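Local coordinates for protein arginyl-tRNA synthetase (Campylobacter jejuni, PDB 3FNR) that catalyses the ATP-dependent attachment of L-arginine to tRNA(Arg), releasing AMP and diphosphate, as a monomeric class I aminoacyl-tRNA synthetase, at residues Ile47-Arg51 with Phe312-Cys317; Ala53-Asp57 with Ala158-Ile162; Thr58-Leu62 with Arg394-Ile399; Ile270-Met274 with Cys317-Leu321. The protein carries 1 engineered substitution. All coordinates share one frame; numbering follows the deposited sequence.

Interaction 1. Residues Ile47-Arg51 with Phe312-Cys317; sequences IGHAR and FLSKKC
F312 lays its ring against the start of the helix that follows the HIGH motif, while R51 reaches past it into the next loop. A50 stands over one face of the ring in a CH-pi contact, CB lying 4.0 Å from the F312 ring centroid and 19° off the normal; a methyl is small enough for backbone and ring to come this close. I47, a HIGH-motif residue, crosses the phenyl group at about a right angle, its CD1 3.9 Å from F312 CZ. R51 has CG anti to its own N (chi1 -163°) and stays extended to NE, which carries the guanidinium beyond F312 into a ring of carbonyls. R51 NH2 donates to K315 O at 3.0 Å, the acceptor lying in the guanidinium plane although the donor sits well above the plane of that carbonyl. C317 O rests over one guanidinium face, 3.5 Å from R51 CZ. R51 NE donates to a water that also lies 2.9 Å from F312 O and can bridge the two. R51 NH1 bonds T319 O and Q273 O. Helix 50-65 is thus tied to the loop between helix 305-311 and strand 321-324, with V275 of strand 267-279 packed against both R51 and F312.

Interaction 2. Residues Ala53-Asp57 with Ala158-Ile162; sequences AVFGD and AKIKI
Helix 53-57, one turn of the long helix 50-65 of the class I catalytic domain, faces an irregular chain that has just left helix 136-157 through a Schellman motif. K159 is the C-prime residue of that motif, with positive phi (66°), and beyond it the backbone is extended; D57 and I160 come closest, 6.2 Å between their CA atoms. I160 supplies the apolar part of the contact. I160 CD1 reaches the helix at A53, 3.9 Å from A53 CB and 3.7 Å from A53 O, where a small residue lets the isoleucine tip approach the backbone. Farther back, CG1 of I160 lies 3.7 Å from D57 CB, the two side chains sliding past each other in opposite directions. With CG anti to the backbone N (chi1 -174°), the carboxylate of D57 is laid alongside I160, on the side of the loop carbonyls. Its OD1 takes salt bridges from R61 and R309, and these bind K159 O and A158 O respectively, so the acid and the loop carbonyls share the same two arginines. This probably favours the ionised carboxylate. OD2 instead works through water: one molecule donates to D57 OD2 at 2.6 Å and to K159 O while accepting from K161 N, and a second bridges D57 OD2, at 2.7 Å, to K161 O.

Interaction 3. Residues Thr58-Leu62 with Arg394-Ile399; sequences TLTRL and RALQKI
The junction between the class I catalytic domain and the DALR anticodon-binding domain is packed here, with T58, L59 and L62 of helix 50-65 against the turn that joins helix 383-393 to helix 398-416. R394 ends the first of these helices in a Schellman motif with positive phi, and a type I turn from A395 to K398 leads into the second. L396, inside that turn, is the central wedge. L396, with CG anti to its carbonyl carbon (chi1 -57°), sends CD1 to the helix backbone, 3.5 Å from L59 N, and to T58 CB at 4.0 Å. L59 crosses it at about a right angle, whereas L62 slides past it in the opposite direction, the two CD2 atoms of L62 and L396 lying 3.6 Å apart. L62 also meets I399 tip to tip, L62 CD2 to I399 CD1 at 3.9 Å. Branched aliphatic residues suit such an interlocked seam, and T58 adds its carbon face while OG1 is hydrogen-bonded to V54 O of its own helix and to R309 NH2. F391 and L387 extend the apolar layer, completing an interface in which a helix of the class I Rossmann-type catalytic domain packs on the loop between two helices of the DALR domain.

Interaction 4. Residues Ile270-Met274 with Cys317-Leu321; sequences ILAQM and CDTHL
Q273 N donates to C317 O at 2.8 Å with an angle of 161° at the hydrogen, approaching nearly along the C=O axis. This is the principal bond between the exit of strand 270-272 and the chain leading into strand 321-324. Farther along, L321 N points straight at M274 O, but at 3.5 Å the bond is weak. The side chain of Q273 bends back at chi2 (-84°), so that Q273 OE1 accepts from the next amide, M274 N, at 2.8 Å; both amides of this irregular corner are thereby satisfied, one across the contact and one locally. Glutamine suits the place because its OE1 can reach back to that amide. In the H320 conformer described, the Q273 amide also lies over one ring face, offset toward the rim, the planes 54° apart and CD of Q273 3.8 Å from H320 NE2. Its methylene CG meanwhile packs on D318 O. T319 OG1 bonds to K316 O, and D318 OD2 forms a salt bridge with K316 NZ, away from the strand. The less polar side is made by C317, whose SG sits 4.1 Å from A272 CB and 4.2 Å from I270 CG2, with F55 of helix 50-65 packing on I270 and C317. Such chemistry implies a junction joined by one strong and one weak backbone bond, with R51 bridging the two segments, before regular parallel pairing takes over.

Overall arrangement
From the N terminus, the first segments used are 47-51, 53-57 and 58-62, at the start of helix 50-65 and along it, serving interactions 1, 2 and 3. Interaction 2 closes the shortest of these three loops, at 158-162, binding the helix to the exit of helix 136-157. It lies wholly within the much longer loop that interaction 1 closes at 312-317. Interaction 4 begins at 270-274, inside that loop, and ends just past it at 317-321, so the two cross and share C317; R51 links them physically. Interaction 3 crosses both 1 and 2, encloses 4, and alone joins the catalytic domain to the DALR domain. F55 touches segments of interactions 1, 3 and 4 from the middle of the helix.

Interaction 1. Residues Ile47-Arg51 with Phe312-Cys317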
# COMPACT_ATOMS: atom_id res chain seq x y z
N ILE A 47 2.78 -4.29 -11.83
CA ILE A 47 1.77 -4.95 -10.99
C ILE A 47 2.39 -5.57 -9.73
O ILE A 47 1.73 -5.63 -8.69
CB ILE A 47 0.90 -5.96 -11.81
CG1 ILE A 47 -0.36 -6.38 -11.04
CG2 ILE A 47 1.71 -7.16 -12.27
CD1 ILE A 47 -1.23 -5.23 -10.54
N GLY A 48 3.66 -5.97 -9.80
CA GLY A 48 4.38 -6.52 -8.65
C GLY A 48 4.59 -5.57 -7.49
O GLY A 48 4.92 -5.99 -6.38
N HIS A 49 4.39 -4.27 -7.74
CA HIS A 49 4.43 -3.26 -6.69
C HIS A 49 3.10 -3.13 -5.94
O HIS A 49 3.04 -2.49 -4.89
CB HIS A 49 4.79 -1.89 -7.28
CG HIS A 49 6.22 -1.77 -7.73
ND1 HIS A 49 6.58 -1.62 -9.05
CD2 HIS A 49 7.37 -1.79 -7.02
CE1 HIS A 49 7.89 -1.55 -9.14
NE2 HIS A 49 8.40 -1.65 -7.93
N ALA A 50 2.05 -3.73 -6.49
CA ALA A 50 0.69 -3.48 -6.02
C ALA A 50 0.41 -3.99 -4.60
O ALA A 50 -0.18 -3.26 -3.79
CB ALA A 50 -0.35 -4.01 -7.01
N ARG A 51 0.85 -5.21 -4.30
CA ARG A 51 0.63 -5.78 -2.97
C ARG A 51 1.29 -4.96 -1.88
O ARG A 51 0.63 -4.63 -0.89
CB ARG A 51 1.09 -7.23 -2.89
CG ARG A 51 0.51 -7.95 -1.67
CD ARG A 51 1.00 -9.36 -1.61
NE ARG A 51 0.17 -10.20 -0.75
CZ ARG A 51 0.20 -11.53 -0.75
NH1 ARG A 51 1.02 -12.17 -1.59
NH2 ARG A 51 -0.58 -12.23 0.07
N PHE A 312 -5.74 -7.51 -3.19
CA PHE A 312 -4.34 -7.44 -2.76
C PHE A 312 -4.14 -7.41 -1.24
O PHE A 312 -3.01 -7.48 -0.75
CB PHE A 312 -3.60 -6.31 -3.48
CG PHE A 312 -3.23 -6.66 -4.90
CD1 PHE A 312 -1.98 -7.20 -5.18
CD2 PHE A 312 -4.13 -6.49 -5.94
CE1 PHE A 312 -1.63 -7.55 -6.48
CE2 PHE A 312 -3.79 -6.85 -7.24
CZ PHE A 312 -2.54 -7.37 -7.51
N LEU A 313 -5.24 -7.33 -0.51
CA LEU A 313 -5.22 -7.37 0.95
C LEU A 313 -5.72 -8.71 1.50
O LEU A 313 -5.60 -8.97 2.69
CB LEU A 313 -6.09 -6.24 1.50
CG LEU A 313 -5.77 -5.73 2.90
CD1 LEU A 313 -4.50 -4.88 2.87
CD2 LEU A 313 -6.95 -4.93 3.42
N SER A 314 -6.24 -9.55 0.61
CA SER A 314 -7.13 -10.65 0.99
C SER A 314 -6.45 -11.90 1.54
O SER A 314 -7.12 -12.80 2.04
CB SER A 314 -8.06 -11.02 -0.18
OG SER A 314 -7.30 -11.57 -1.25
N LYS A 315 -5.13 -11.96 1.44
CA LYS A 315 -4.41 -13.09 2.01
C LYS A 315 -3.14 -12.62 2.71
O LYS A 315 -2.54 -11.61 2.30
CB LYS A 315 -4.11 -14.15 0.94
CG LYS A 315 -3.72 -15.56 1.45
CD LYS A 315 -4.87 -16.35 2.13
CE LYS A 315 -4.91 -16.19 3.66
NZ LYS A 315 -3.62 -16.51 4.35
N LYS A 316 -2.75 -13.34 3.76
CA LYS A 316 -1.53 -13.08 4.54
C LYS A 316 -0.35 -12.73 3.64
O LYS A 316 -0.09 -13.42 2.64
CB LYS A 316 -1.20 -14.29 5.43
CG LYS A 316 -0.16 -14.03 6.52
CD LYS A 316 -0.10 -15.22 7.48
CE LYS A 316 0.73 -14.93 8.72
NZ LYS A 316 2.20 -15.09 8.49
N CYS A 317 0.35 -11.65 4.01
CA CYS A 317 1.31 -10.94 3.16
C CYS A 317 2.47 -11.79 2.64
O CYS A 317 2.90 -11.62 1.49
CB CYS A 317 1.85 -9.71 3.89
SG CYS A 317 2.40 -8.38 2.79
O HOH W 1 -1.19 -8.60 1.25

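Interaction 2. Residues Ala53-Asp57 with Ala158-Ile162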
# COMPACT_ATOMS: atom_id res chain seq x y z
N ALA A 53 2.22 -1.78 -2.08
CA ALA A 53 1.50 -0.49 -2.05
C ALA A 53 0.16 -0.57 -1.30
O ALA A 53 -0.11 0.25 -0.41
CB ALA A 53 1.29 0.01 -3.45
N VAL A 54 -0.65 -1.57 -1.64
CA VAL A 54 -1.99 -1.73 -1.05
C VAL A 54 -1.88 -2.06 0.44
O VAL A 54 -2.57 -1.46 1.27
CB VAL A 54 -2.83 -2.78 -1.82
CG1 VAL A 54 -4.09 -3.22 -1.03
CG2 VAL A 54 -3.22 -2.23 -3.18
N PHE A 55 -0.98 -2.99 0.77
CA PHE A 55 -0.71 -3.34 2.16
C PHE A 55 -0.26 -2.13 2.98
O PHE A 55 -0.78 -1.89 4.08
CB PHE A 55 0.33 -4.48 2.26
CG PHE A 55 0.48 -5.06 3.65
CD1 PHE A 55 -0.26 -6.19 4.02
CD2 PHE A 55 1.36 -4.50 4.57
CE1 PHE A 55 -0.11 -6.74 5.30
CE2 PHE A 55 1.51 -5.05 5.86
CZ PHE A 55 0.77 -6.16 6.22
N GLY A 56 0.68 -1.35 2.45
CA GLY A 56 1.24 -0.21 3.21
C GLY A 56 0.25 0.91 3.46
O GLY A 56 0.26 1.54 4.53
N ASP A 57 -0.60 1.16 2.48
CA ASP A 57 -1.57 2.25 2.63
C ASP A 57 -2.65 1.84 3.61
O ASP A 57 -3.09 2.65 4.44
CB ASP A 57 -2.19 2.65 1.30
CG ASP A 57 -3.08 3.87 1.43
OD1 ASP A 57 -4.29 3.76 1.15
OD2 ASP A 57 -2.56 4.92 1.85
N ALA A 158 -5.20 4.15 -7.16
CA ALA A 158 -5.51 3.12 -6.17
C ALA A 158 -5.76 3.70 -4.78
O ALA A 158 -5.73 2.97 -3.78
CB ALA A 158 -4.39 2.12 -6.11
N LYS A 159 -6.03 5.01 -4.72
CA LYS A 159 -6.33 5.74 -3.48
C LYS A 159 -5.15 5.81 -2.50
O LYS A 159 -5.34 5.85 -1.27
CB LYS A 159 -7.62 5.22 -2.80
CG LYS A 159 -8.83 5.03 -3.73
CD LYS A 159 -9.43 6.36 -4.18
CE LYS A 159 -10.51 6.16 -5.25
NZ LYS A 159 -9.96 5.69 -6.56
N ILE A 160 -3.94 5.83 -3.05
CA ILE A 160 -2.72 5.86 -2.24
C ILE A 160 -1.98 7.18 -2.41
O ILE A 160 -1.61 7.57 -3.52
CB ILE A 160 -1.78 4.67 -2.58
CG1 ILE A 160 -2.51 3.34 -2.34
CG2 ILE A 160 -0.48 4.76 -1.78
CD1 ILE A 160 -1.92 2.13 -3.09
N LYS A 161 -1.77 7.87 -1.29
CA LYS A 161 -0.90 9.05 -1.25
C LYS A 161 0.18 8.83 -0.19
O LYS A 161 -0.12 8.43 0.93
CB LYS A 161 -1.71 10.30 -0.90
CG LYS A 161 -2.66 10.77 -1.98
CD LYS A 161 -3.43 12.00 -1.51
CE LYS A 161 -4.44 12.48 -2.55
NZ LYS A 161 -3.77 13.08 -3.74
N ILE A 162 1.43 9.06 -0.56
CA ILE A 162 2.57 8.92 0.35
C ILE A 162 3.03 10.32 0.81
O ILE A 162 3.07 11.25 0.01
CB ILE A 162 3.70 8.07 -0.29
CG1 ILE A 162 3.21 6.63 -0.50
CG2 ILE A 162 4.97 8.07 0.56
CD1 ILE A 162 4.21 5.71 -1.18
O HOH W 2 -3.56 7.18 0.97
O HOH W 3 -0.11 5.86 2.27

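Interaction 3. Residues Thr58-Leu62 with Arg394-Ile399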
# COMPACT_ATOMS: atom_id res chain seq x y z
N THR A 58 -3.07 0.57 3.55
CA THR A 58 -4.07 0.08 4.48
C THR A 58 -3.47 0.11 5.89
O THR A 58 -4.09 0.65 6.79
CB THR A 58 -4.58 -1.32 4.09
OG1 THR A 58 -5.00 -1.30 2.72
CG2 THR A 58 -5.77 -1.71 4.94
N LEU A 59 -2.25 -0.41 6.05
CA LEU A 59 -1.52 -0.32 7.33
C LEU A 59 -1.50 1.11 7.88
O LEU A 59 -1.79 1.34 9.06
CB LEU A 59 -0.07 -0.78 7.16
CG LEU A 59 0.62 -1.73 8.14
CD1 LEU A 59 2.06 -1.30 8.27
CD2 LEU A 59 -0.03 -1.84 9.52
N THR A 60 -1.14 2.06 7.01
CA THR A 60 -1.10 3.48 7.37
C THR A 60 -2.45 4.00 7.85
O THR A 60 -2.54 4.57 8.94
CB THR A 60 -0.63 4.34 6.18
OG1 THR A 60 0.60 3.81 5.69
CG2 THR A 60 -0.42 5.77 6.62
N ARG A 61 -3.50 3.77 7.05
CA ARG A 61 -4.85 4.21 7.39
C ARG A 61 -5.31 3.60 8.70
O ARG A 61 -5.95 4.26 9.52
CB ARG A 61 -5.83 3.82 6.28
CG ARG A 61 -5.73 4.62 5.00
CD ARG A 61 -6.61 3.98 3.94
NE ARG A 61 -6.51 4.63 2.63
CZ ARG A 61 -7.30 5.61 2.22
NH1 ARG A 61 -8.25 6.09 3.01
NH2 ARG A 61 -7.13 6.13 1.00
N LEU A 62 -4.97 2.33 8.89
CA LEU A 62 -5.34 1.61 10.10
C LEU A 62 -4.60 2.15 11.32
O LEU A 62 -5.23 2.46 12.34
CB LEU A 62 -5.12 0.11 9.91
CG LEU A 62 -5.48 -0.83 11.07
CD1 LEU A 62 -6.93 -0.69 11.52
CD2 LEU A 62 -5.20 -2.23 10.63
N ARG A 394 -0.03 -7.38 12.38
CA ARG A 394 0.21 -7.00 10.97
C ARG A 394 -0.60 -7.87 9.99
O ARG A 394 -0.24 -8.02 8.82
CB ARG A 394 1.72 -7.00 10.61
CG ARG A 394 2.65 -6.32 11.63
CD ARG A 394 2.45 -4.82 11.72
NE ARG A 394 3.49 -4.21 12.56
CZ ARG A 394 3.33 -3.81 13.81
NH1 ARG A 394 4.35 -3.27 14.47
NH2 ARG A 394 2.14 -3.92 14.41
N ALA A 395 -1.71 -8.41 10.49
CA ALA A 395 -2.56 -9.31 9.71
C ALA A 395 -3.74 -8.55 9.10
O ALA A 395 -4.88 -8.63 9.58
CB ALA A 395 -3.05 -10.46 10.59
N LEU A 396 -3.47 -7.81 8.03
CA LEU A 396 -4.49 -6.94 7.45
C LEU A 396 -5.63 -7.68 6.74
O LEU A 396 -6.70 -7.12 6.55
CB LEU A 396 -3.87 -5.89 6.52
CG LEU A 396 -2.80 -4.98 7.14
CD1 LEU A 396 -2.30 -3.94 6.16
CD2 LEU A 396 -3.30 -4.31 8.41
N GLN A 397 -5.40 -8.95 6.39
CA GLN A 397 -6.44 -9.79 5.78
C GLN A 397 -7.60 -10.11 6.71
O GLN A 397 -8.65 -10.55 6.24
CB GLN A 397 -5.84 -11.08 5.19
CG GLN A 397 -5.53 -12.19 6.20
CD GLN A 397 -4.26 -11.93 7.01
OE1 GLN A 397 -3.44 -11.08 6.65
NE2 GLN A 397 -4.09 -12.67 8.09
N LYS A 398 -7.42 -9.87 8.01
CA LYS A 398 -8.52 -9.94 8.98
C LYS A 398 -9.61 -8.90 8.70
O LYS A 398 -10.77 -9.09 9.07
CB LYS A 398 -7.99 -9.76 10.41
CG LYS A 398 -6.99 -10.82 10.90
CD LYS A 398 -7.66 -11.95 11.68
CE LYS A 398 -6.64 -12.88 12.33
NZ LYS A 398 -5.83 -12.21 13.40
N ILE A 399 -9.24 -7.79 8.06
CA ILE A 399 -10.23 -6.77 7.71
C ILE A 399 -11.23 -7.26 6.61
O ILE A 399 -12.44 -7.23 6.85
CB ILE A 399 -9.61 -5.37 7.40
CG1 ILE A 399 -8.72 -4.88 8.55
CG2 ILE A 399 -10.70 -4.33 7.13
CD1 ILE A 399 -7.95 -3.57 8.23

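Interaction 4. Residues Ile270-Met274 with Cys317-Leu321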
# COMPACT_ATOMS: atom_id res chain seq x y z
N ILE A 270 8.72 -6.20 6.62
CA ILE A 270 7.55 -6.96 6.17
C ILE A 270 7.77 -7.43 4.74
O ILE A 270 8.10 -6.63 3.87
CB ILE A 270 6.27 -6.12 6.26
CG1 ILE A 270 5.92 -5.84 7.72
CG2 ILE A 270 5.10 -6.79 5.52
CD1 ILE A 270 4.83 -4.83 7.90
N LEU A 271 7.59 -8.72 4.49
CA LEU A 271 7.81 -9.27 3.15
C LEU A 271 6.51 -9.49 2.37
O LEU A 271 5.61 -10.20 2.83
CB LEU A 271 8.63 -10.56 3.21
CG LEU A 271 10.09 -10.50 3.68
CD1 LEU A 271 10.65 -11.91 3.72
CD2 LEU A 271 10.97 -9.61 2.80
N ALA A 272 6.43 -8.87 1.20
CA ALA A 272 5.27 -8.99 0.33
C ALA A 272 5.50 -10.10 -0.69
O ALA A 272 6.41 -10.02 -1.52
CB ALA A 272 4.98 -7.67 -0.37
N GLN A 273 4.67 -11.14 -0.63
CA GLN A 273 4.83 -12.26 -1.55
C GLN A 273 4.25 -12.04 -2.94
O GLN A 273 3.46 -11.12 -3.14
CB GLN A 273 4.30 -13.56 -0.93
CG GLN A 273 5.40 -14.48 -0.44
CD GLN A 273 6.02 -15.36 -1.53
OE1 GLN A 273 6.18 -14.96 -2.68
NE2 GLN A 273 6.39 -16.58 -1.14
N MET A 274 4.67 -12.90 -3.86
CA MET A 274 4.23 -12.83 -5.26
C MET A 274 2.72 -13.03 -5.40
O MET A 274 2.09 -13.77 -4.64
CB MET A 274 4.98 -13.86 -6.10
CG MET A 274 5.21 -13.45 -7.56
SD MET A 274 6.66 -12.40 -7.78
CE MET A 274 6.71 -12.27 -9.57
N CYS A 317 0.35 -11.65 4.01
CA CYS A 317 1.31 -10.94 3.16
C CYS A 317 2.47 -11.79 2.64
O CYS A 317 2.90 -11.62 1.49
CB CYS A 317 1.85 -9.71 3.89
SG CYS A 317 2.40 -8.38 2.79
N ASP A 318 2.97 -12.69 3.48
CA ASP A 318 4.09 -13.56 3.10
C ASP A 318 3.64 -14.92 2.53
O ASP A 318 4.44 -15.86 2.44
CB ASP A 318 5.08 -13.74 4.28
CG ASP A 318 4.41 -14.21 5.58
OD1 ASP A 318 5.14 -14.34 6.59
OD2 ASP A 318 3.18 -14.44 5.60
N THR A 319 2.37 -15.01 2.13
CA THR A 319 1.83 -16.20 1.46
C THR A 319 1.39 -15.84 0.04
O THR A 319 0.96 -14.70 -0.22
CB THR A 319 0.64 -16.81 2.24
OG1 THR A 319 -0.53 -16.00 2.08
CG2 THR A 319 0.96 -16.94 3.73
N HIS A 320 1.51 -16.81 -0.88
CA HIS A 320 1.14 -16.64 -2.29
C HIS A 320 -0.36 -16.38 -2.48
O HIS A 320 -1.19 -17.10 -1.92
CB HIS A 320 1.52 -17.88 -3.11
CG HIS A 320 2.99 -18.05 -3.30
ND1 HIS A 320 3.69 -17.42 -4.31
CD2 HIS A 320 3.89 -18.81 -2.63
CE1 HIS A 320 4.96 -17.77 -4.24
NE2 HIS A 320 5.11 -18.62 -3.23
N LEU A 321 -0.68 -15.37 -3.28
CA LEU A 321 -2.05 -15.01 -3.57
C LEU A 321 -2.33 -15.28 -5.05
O LEU A 321 -1.61 -14.80 -5.92
CB LEU A 321 -2.30 -13.54 -3.21
CG LEU A 321 -3.69 -12.90 -3.16
CD1 LEU A 321 -4.01 -12.14 -4.44
CD2 LEU A 321 -4.83 -13.88 -2.80